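Local coordinates for protein putative Zn-dependent exopeptidase (Bacteroides vulgatus ATCC 8482, PDB 3GUX) that probably acts as a zinc-dependent aminopeptidase of peptidase family M28, removing residues from the amino-terminal end of peptides, at residues I19-F24 with V302-M307; Q34-F39 with E54-Q59; Q192-R197 with A261-V266. All blocks are in the same frame, centred on the assembly; numbering follows the deposited sequence.

Interaction 1. Residues I19-F24 with V302-M307; sequences IKAPEF and VGQTVM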
# COMPACT_ATOMS: atom_id res chain seq x y z
N ILE A 19 11.94 -8.81 -17.16
CA ILE A 19 12.25 -7.39 -17.27
C ILE A 19 12.84 -6.90 -15.96
O ILE A 19 12.35 -7.30 -14.90
CB ILE A 19 10.95 -6.55 -17.50
N LYS A 20 13.89 -6.07 -16.00
CA LYS A 20 14.44 -5.44 -14.79
C LYS A 20 13.73 -4.10 -14.74
O LYS A 20 13.73 -3.34 -15.72
CB LYS A 20 15.96 -5.24 -14.80
CG LYS A 20 16.47 -4.68 -13.45
N ALA A 21 13.10 -3.81 -13.61
CA ALA A 21 12.31 -2.60 -13.45
C ALA A 21 13.23 -1.40 -13.27
O ALA A 21 14.39 -1.59 -12.94
CB ALA A 21 11.35 -2.74 -12.26
N PRO A 22 12.71 -0.17 -13.49
CA PRO A 22 13.48 1.03 -13.21
C PRO A 22 13.88 1.04 -11.76
O PRO A 22 13.28 0.33 -10.94
CB PRO A 22 12.49 2.17 -13.45
CG PRO A 22 11.51 1.60 -14.39
CD PRO A 22 11.38 0.17 -14.03
N GLU A 23 14.87 1.85 -11.43
CA GLU A 23 15.38 1.91 -10.06
C GLU A 23 14.49 2.72 -9.13
O GLU A 23 14.19 3.90 -9.39
CB GLU A 23 16.80 2.48 -10.05
CG GLU A 23 17.80 1.63 -10.76
CD GLU A 23 18.05 0.28 -10.10
OE1 GLU A 23 18.01 0.18 -8.86
OE2 GLU A 23 18.34 -0.68 -10.84
N PHE A 24 14.05 2.06 -8.06
CA PHE A 24 13.32 2.71 -7.00
C PHE A 24 14.32 3.57 -6.27
O PHE A 24 15.38 3.09 -5.92
CB PHE A 24 12.73 1.64 -6.05
CG PHE A 24 12.03 2.17 -4.83
CD1 PHE A 24 12.73 2.39 -3.65
CD2 PHE A 24 10.65 2.40 -4.84
CE1 PHE A 24 12.11 2.87 -2.53
CE2 PHE A 24 9.98 2.89 -3.69
CZ PHE A 24 10.72 3.12 -2.54
N VAL A 302 12.05 -3.19 -0.25
CA VAL A 302 10.60 -3.32 -0.45
C VAL A 302 10.17 -2.70 -1.77
O VAL A 302 9.47 -3.32 -2.57
CB VAL A 302 9.81 -2.68 0.70
CG1 VAL A 302 8.28 -2.68 0.38
CG2 VAL A 302 10.11 -3.46 1.98
N GLY A 303 10.58 -1.47 -1.99
CA GLY A 303 10.19 -0.74 -3.17
C GLY A 303 10.67 -1.41 -4.44
O GLY A 303 9.89 -1.58 -5.38
N GLN A 304 11.93 -1.83 -4.48
CA GLN A 304 12.45 -2.44 -5.73
C GLN A 304 11.78 -3.77 -6.02
O GLN A 304 11.53 -4.11 -7.21
CB GLN A 304 13.96 -2.66 -5.67
CG GLN A 304 14.59 -2.88 -7.06
CD GLN A 304 14.36 -1.68 -7.95
OE1 GLN A 304 14.73 -0.57 -7.58
NE2 GLN A 304 13.72 -1.89 -9.13
N THR A 305 11.53 -4.55 -4.97
CA THR A 305 10.89 -5.87 -5.11
C THR A 305 9.49 -5.66 -5.69
O THR A 305 9.14 -6.31 -6.65
CB THR A 305 10.82 -6.64 -3.78
OG1 THR A 305 12.14 -6.99 -3.38
CG2 THR A 305 9.92 -7.92 -3.87
N VAL A 306 8.74 -4.69 -5.16
CA VAL A 306 7.40 -4.40 -5.67
C VAL A 306 7.45 -3.98 -7.14
O VAL A 306 6.66 -4.45 -7.93
CB VAL A 306 6.59 -3.40 -4.80
CG1 VAL A 306 5.27 -2.99 -5.49
CG2 VAL A 306 6.25 -4.03 -3.47
N MSE A 307 8.42 -3.17 -7.51
CA MSE A 307 8.50 -2.77 -8.92
C MSE A 307 8.88 -3.92 -9.84
O MSE A 307 8.23 -4.11 -10.87
CB MSE A 307 9.44 -1.61 -9.10
CG MSE A 307 8.99 -0.52 -8.21
SE MSE A 307 9.65 1.09 -8.79
CE MSE A 307 8.12 1.37 -9.87
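The ring of Phe24 lies flat on the backbone of Gly303, whose CA sits 3.5 Å above the ring plane, over its centre, in a CH-pi contact. Met307, a selenomethionine, brings its SE to the ring edge, near the ring plane, and Glu139 of helix 131-146 touches the same ring. Glycine suits this place: a CB on Gly303 would lie 2.4 Å from Phe24 CE2, a clash. Phe24 CG stands anti to the backbone N (chi1 175°), which sends CG toward helix 296-311.

A second flat group is the amide of Gln304. NE2 donates to Pro22 O at 2.9 Å, almost straight and with the acceptor in the amide plane, while OE1 accepts from Phe24 N at 2.8 Å. An extended loop before helix 26-37 is thus bound to helix 296-311, the last helix of the chain, in a phosphorylase/hydrolase-like fold, by a side chain that answers one backbone C=O and one N-H, as glutamine can. Lys300 NZ also bonds OE1 and pairs with Glu23 OE1, whose carboxylate is turned 37° from the amide, while Asp308 OD2 takes a second bond from NE2. An alanine in place of Gln304 would probably leave Pro22 O and Phe24 N without these mates, and the loop freer to shift. Farther back, Ala21 CB packs 3.9 Å from Met307 CB.

Interaction 2. Residues Q34-F39 with E54-Q59; sequences QVQADF and EYLAGQ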
# COMPACT_ATOMS: atom_id res chain seq x y z
N GLN A 34 9.26 11.51 5.51
CA GLN A 34 9.56 12.64 6.38
C GLN A 34 8.51 13.77 6.24
O GLN A 34 8.12 14.37 7.24
CB GLN A 34 10.98 13.13 6.08
CG GLN A 34 11.40 14.32 6.95
CD GLN A 34 11.52 13.95 8.40
OE1 GLN A 34 12.41 13.19 8.77
NE2 GLN A 34 10.61 14.47 9.23
N VAL A 35 8.04 14.05 5.02
CA VAL A 35 7.02 15.10 4.82
C VAL A 35 5.70 14.73 5.51
O VAL A 35 5.00 15.61 6.01
CB VAL A 35 6.77 15.38 3.31
CG1 VAL A 35 5.56 16.27 3.13
CG2 VAL A 35 8.03 15.98 2.66
N GLN A 36 5.36 13.45 5.54
CA GLN A 36 4.14 13.03 6.22
C GLN A 36 4.32 13.19 7.72
O GLN A 36 3.44 13.72 8.40
CB GLN A 36 3.78 11.57 5.94
CG GLN A 36 3.40 11.29 4.49
CD GLN A 36 3.34 9.80 4.23
OE1 GLN A 36 2.36 9.15 4.60
NE2 GLN A 36 4.40 9.24 3.67
N ALA A 37 5.48 12.75 8.19
CA ALA A 37 5.80 12.82 9.59
C ALA A 37 5.81 14.27 10.08
O ALA A 37 5.43 14.51 11.20
CB ALA A 37 7.14 12.17 9.85
N ASP A 38 6.18 15.21 9.23
CA ASP A 38 6.25 16.62 9.64
C ASP A 38 4.90 17.25 9.88
O ASP A 38 4.85 18.31 10.53
CB ASP A 38 7.03 17.47 8.62
CG ASP A 38 8.55 17.24 8.70
OD1 ASP A 38 9.03 16.62 9.67
OD2 ASP A 38 9.27 17.70 7.80
N PHE A 39 3.81 16.62 9.43
CA PHE A 39 2.49 17.16 9.75
C PHE A 39 2.12 16.89 11.18
O PHE A 39 1.15 17.45 11.66
CB PHE A 39 1.39 16.58 8.87
CG PHE A 39 1.49 16.98 7.46
CD1 PHE A 39 1.20 18.27 7.08
CD2 PHE A 39 1.83 16.07 6.50
CE1 PHE A 39 1.30 18.64 5.77
CE2 PHE A 39 1.93 16.45 5.18
CZ PHE A 39 1.65 17.73 4.82
N GLU A 54 -4.44 16.23 1.87
CA GLU A 54 -4.30 17.14 0.74
C GLU A 54 -2.94 16.92 0.07
O GLU A 54 -2.86 16.85 -1.16
CB GLU A 54 -4.48 18.60 1.18
CG GLU A 54 -5.88 18.92 1.71
CD GLU A 54 -5.97 20.28 2.39
OE1 GLU A 54 -5.08 21.12 2.14
OE2 GLU A 54 -6.95 20.52 3.14
N TYR A 55 -1.88 16.81 0.88
CA TYR A 55 -0.53 16.55 0.36
C TYR A 55 -0.47 15.28 -0.49
O TYR A 55 0.05 15.31 -1.59
CB TYR A 55 0.51 16.47 1.51
CG TYR A 55 1.87 15.90 1.08
CD1 TYR A 55 2.78 16.67 0.36
CD2 TYR A 55 2.23 14.59 1.41
CE1 TYR A 55 4.04 16.13 -0.02
CE2 TYR A 55 3.44 14.06 1.05
CZ TYR A 55 4.34 14.83 0.33
OH TYR A 55 5.53 14.28 -0.03
N LEU A 56 -1.05 14.19 0.02
CA LEU A 56 -1.05 12.90 -0.68
C LEU A 56 -1.86 12.93 -1.98
O LEU A 56 -1.42 12.42 -3.01
CB LEU A 56 -1.54 11.78 0.24
CG LEU A 56 -0.68 11.47 1.44
CD1 LEU A 56 -1.33 10.40 2.28
CD2 LEU A 56 0.72 11.02 0.92
N ALA A 57 -3.06 13.51 -1.92
CA ALA A 57 -3.86 13.65 -3.13
C ALA A 57 -3.07 14.45 -4.16
O ALA A 57 -3.00 14.05 -5.33
CB ALA A 57 -5.15 14.37 -2.82
N GLY A 58 -2.48 15.55 -3.72
CA GLY A 58 -1.69 16.41 -4.60
C GLY A 58 -0.54 15.71 -5.27
O GLY A 58 -0.28 15.89 -6.48
N GLN A 59 0.17 14.92 -4.50
CA GLN A 59 1.30 14.18 -5.04
C GLN A 59 0.86 13.15 -6.06
O GLN A 59 1.52 13.02 -7.09
CB GLN A 59 2.11 13.53 -3.92
CG GLN A 59 2.90 14.54 -3.10
CD GLN A 59 3.95 15.24 -3.93
OE1 GLN A 59 4.57 14.63 -4.80
NE2 GLN A 59 4.15 16.53 -3.68
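Val35 CG1 sits over one face of the Tyr55 ring, 3.4 Å above its plane and displaced toward the rim, with CZ the nearest ring atom. The two side chains cross at about a right angle, and the methyl makes a CH-pi contact. Gln59, one turn on from Tyr55 in the same helix, lays CG over the opposite face at 3.6 Å, so the ring is held between an aliphatic carbon on each side. Tyr55 CG is anti to the backbone N (chi1 167°), which sends CG out toward helix 26-37. Near the root of the tyrosine, Phe39 CZ meets Tyr55 CB at 3.7 Å; the two rings are inclined at 55° with centroids 6.0 Å apart, an oblique pair.

Helices 26-37 and 47-62 run roughly antiparallel here as a helical hairpin, and Phe39, in the loop after the first helix, packs against Glu51 and Cys52 as well as Tyr55. No hydrogen bond links the two segments, and with their nearest CA atoms, those of Gln36 and Tyr55, 8.3 Å apart, side chains alone bridge them.

On the inner side, Gln36 CG comes within 4.4 Å of Tyr55 CE2, and its amide carbon CD lies a similar distance from Leu56 CD2. The aliphatic part of Gln36 suits the tyrosine contact, while NE2 hydrogen-bonds to Tyr32 O and Ala131 O, tying it to its own helix and to the start of helix 131-146. Leu56, a branched apolar residue facing the interior, goes on to touch Val134, Leu138, Ile87 and Trp105.

Interaction 3. Residues Q192-R197 with A261-V266; sequences QNYNAR and ARIPCV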
# COMPACT_ATOMS: atom_id res chain seq x y z
N GLN A 192 -17.19 1.21 -10.16
CA GLN A 192 -18.10 0.08 -10.04
C GLN A 192 -17.51 -1.11 -10.78
O GLN A 192 -16.89 -0.94 -11.83
CB GLN A 192 -19.50 0.42 -10.55
CG GLN A 192 -20.21 1.45 -9.68
N ASN A 193 -17.66 -2.30 -10.19
CA ASN A 193 -17.13 -3.56 -10.74
C ASN A 193 -15.60 -3.65 -10.68
O ASN A 193 -15.01 -4.47 -11.37
CB ASN A 193 -17.62 -3.80 -12.18
N TYR A 194 -14.96 -2.83 -9.85
CA TYR A 194 -13.52 -2.83 -9.72
C TYR A 194 -12.95 -4.22 -9.47
O TYR A 194 -13.44 -4.95 -8.61
CB TYR A 194 -13.07 -1.92 -8.57
CG TYR A 194 -11.55 -1.89 -8.47
CD1 TYR A 194 -10.81 -1.10 -9.34
CD2 TYR A 194 -10.87 -2.68 -7.55
CE1 TYR A 194 -9.42 -1.09 -9.29
CE2 TYR A 194 -9.49 -2.67 -7.49
CZ TYR A 194 -8.78 -1.87 -8.36
OH TYR A 194 -7.42 -1.85 -8.31
N ASN A 195 -11.91 -4.56 -10.22
CA ASN A 195 -11.17 -5.80 -10.02
C ASN A 195 -9.69 -5.55 -10.31
O ASN A 195 -9.35 -4.59 -11.00
CB ASN A 195 -11.71 -6.93 -10.90
CG ASN A 195 -11.04 -8.25 -10.61
OD1 ASN A 195 -10.94 -8.68 -9.45
ND2 ASN A 195 -10.51 -8.89 -11.65
N ALA A 196 -8.84 -6.37 -9.70
CA ALA A 196 -7.40 -6.36 -9.92
C ALA A 196 -6.96 -7.82 -9.86
O ALA A 196 -7.60 -8.63 -9.20
CB ALA A 196 -6.70 -5.54 -8.88
N ARG A 197 -5.90 -8.17 -10.58
CA ARG A 197 -5.38 -9.53 -10.60
C ARG A 197 -5.06 -9.95 -9.17
O ARG A 197 -5.43 -11.04 -8.73
CB ARG A 197 -4.15 -9.60 -11.51
CG ARG A 197 -3.48 -10.95 -11.65
CD ARG A 197 -2.32 -10.88 -12.63
NE ARG A 197 -2.81 -10.66 -13.99
CZ ARG A 197 -2.05 -10.48 -15.08
NH1 ARG A 197 -0.72 -10.48 -15.01
NH2 ARG A 197 -2.64 -10.30 -16.27
N ALA A 261 -14.13 -6.82 -1.78
CA ALA A 261 -13.77 -6.57 -3.18
C ALA A 261 -13.29 -7.80 -3.99
O ALA A 261 -13.21 -7.72 -5.20
CB ALA A 261 -12.69 -5.51 -3.20
N ARG A 262 -13.07 -8.93 -3.30
CA ARG A 262 -12.44 -10.21 -3.77
C ARG A 262 -11.26 -10.38 -4.64
O ARG A 262 -11.28 -11.10 -5.67
CB ARG A 262 -13.34 -11.48 -3.79
CG ARG A 262 -14.59 -11.46 -4.57
CD ARG A 262 -15.63 -10.68 -3.83
N ILE A 263 -10.20 -9.75 -4.18
CA ILE A 263 -8.93 -9.69 -4.83
C ILE A 263 -7.97 -10.34 -3.85
O ILE A 263 -7.85 -9.84 -2.72
CB ILE A 263 -8.57 -8.21 -4.99
CG1 ILE A 263 -9.60 -7.53 -5.90
CG2 ILE A 263 -7.11 -8.03 -5.50
CD1 ILE A 263 -9.44 -6.05 -6.03
N PRO A 264 -7.29 -11.45 -4.24
CA PRO A 264 -6.30 -11.92 -3.27
C PRO A 264 -5.30 -10.77 -3.00
O PRO A 264 -4.90 -10.07 -3.91
CB PRO A 264 -5.60 -13.05 -3.98
CG PRO A 264 -5.84 -12.78 -5.44
CD PRO A 264 -7.24 -12.26 -5.47
N CYS A 265 -4.94 -10.58 -1.75
CA CYS A 265 -4.14 -9.46 -1.40
C CYS A 265 -3.08 -9.85 -0.40
O CYS A 265 -3.40 -10.39 0.67
CB CYS A 265 -5.04 -8.38 -0.82
SG CYS A 265 -4.22 -6.84 -0.64
N VAL A 266 -1.83 -9.52 -0.73
CA VAL A 266 -0.67 -9.88 0.07
C VAL A 266 -0.26 -8.75 0.98
O VAL A 266 -0.02 -7.64 0.52
CB VAL A 266 0.55 -10.27 -0.87
CG1 VAL A 266 1.74 -10.68 -0.06
CG2 VAL A 266 0.18 -11.41 -1.84
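Tyr194, whose ring meets Ile263 across the contact, is fixed at its far end by a hydrogen bond between its OH and Asp154 OD2. The bond spans from a loop to strand 152-158 and gives the buried hydroxyl a partner, while the ring itself meets Trp185 and His190. The contact lies where two parallel strands of the mixed central sheet begin: segment 192-197 leads into strand 198-203, while segment 261-266 runs into the outermost strand, 265-269. The touching parts already run in the same direction, only 6° apart, and pairing starts just beyond, where Gly199 bonds the backbones of both Pro264 and Val266.

Ile263 does most of the joining. It follows Arg262, whose positive phi takes the chain out of helix 253-260, and it directs its side chain at the opposite segment. With CG1 anti to the carbonyl carbon (chi1 -63°) and CD1 extended beyond it, the branched chain reaches several groups at once. CD1 lies 3.7 Å from Tyr194 CE2, the two side chains crossing at about a right angle, and 4.0 Å from Ala196 CB. Ile263 CG2 faces Ala196 O at 3.8 Å. The Asn195 and Ile263 side chains slide past each other in opposite directions, with Asn195 OD1 4.0 Å from Ile263 CG1. The small alanine leaves room for this close approach, and Val257 of helix 253-260 also touches the isoleucine.

Pro264, with no N-H to offer, rests its ring on the neighbouring backbone, CG being 3.7 Å from Arg197 O. Arg197 NH1 forms a salt bridge with Glu313 OE1, and NH2 hydrogen-bonds to Lys314 O. Ala196 N, buried here without a polar partner in the model, has Ile263 CD1 against it at 3.7 Å.

In the fold
Interaction 1 joins the N-terminal loop to the last helix of the chain, so the other two contacts are nested within the loop it closes. It is the most buried of the three, and the only one with hydrogen bonds between its segments. Interactions 2 and 3 are partly buried: the former, between neighbouring helices, is apolar and aromatic, while the latter, between two strand entries at one margin of the sheet, adds side-chain carbons packed on backbone carbonyls. Interactions 1 and 2 both lean on helix 131-146, through different residues. Interactions 2 and 3 lie on opposite sides of the chain's centre, with centres about 27 Å apart, and no two of the contacts touch.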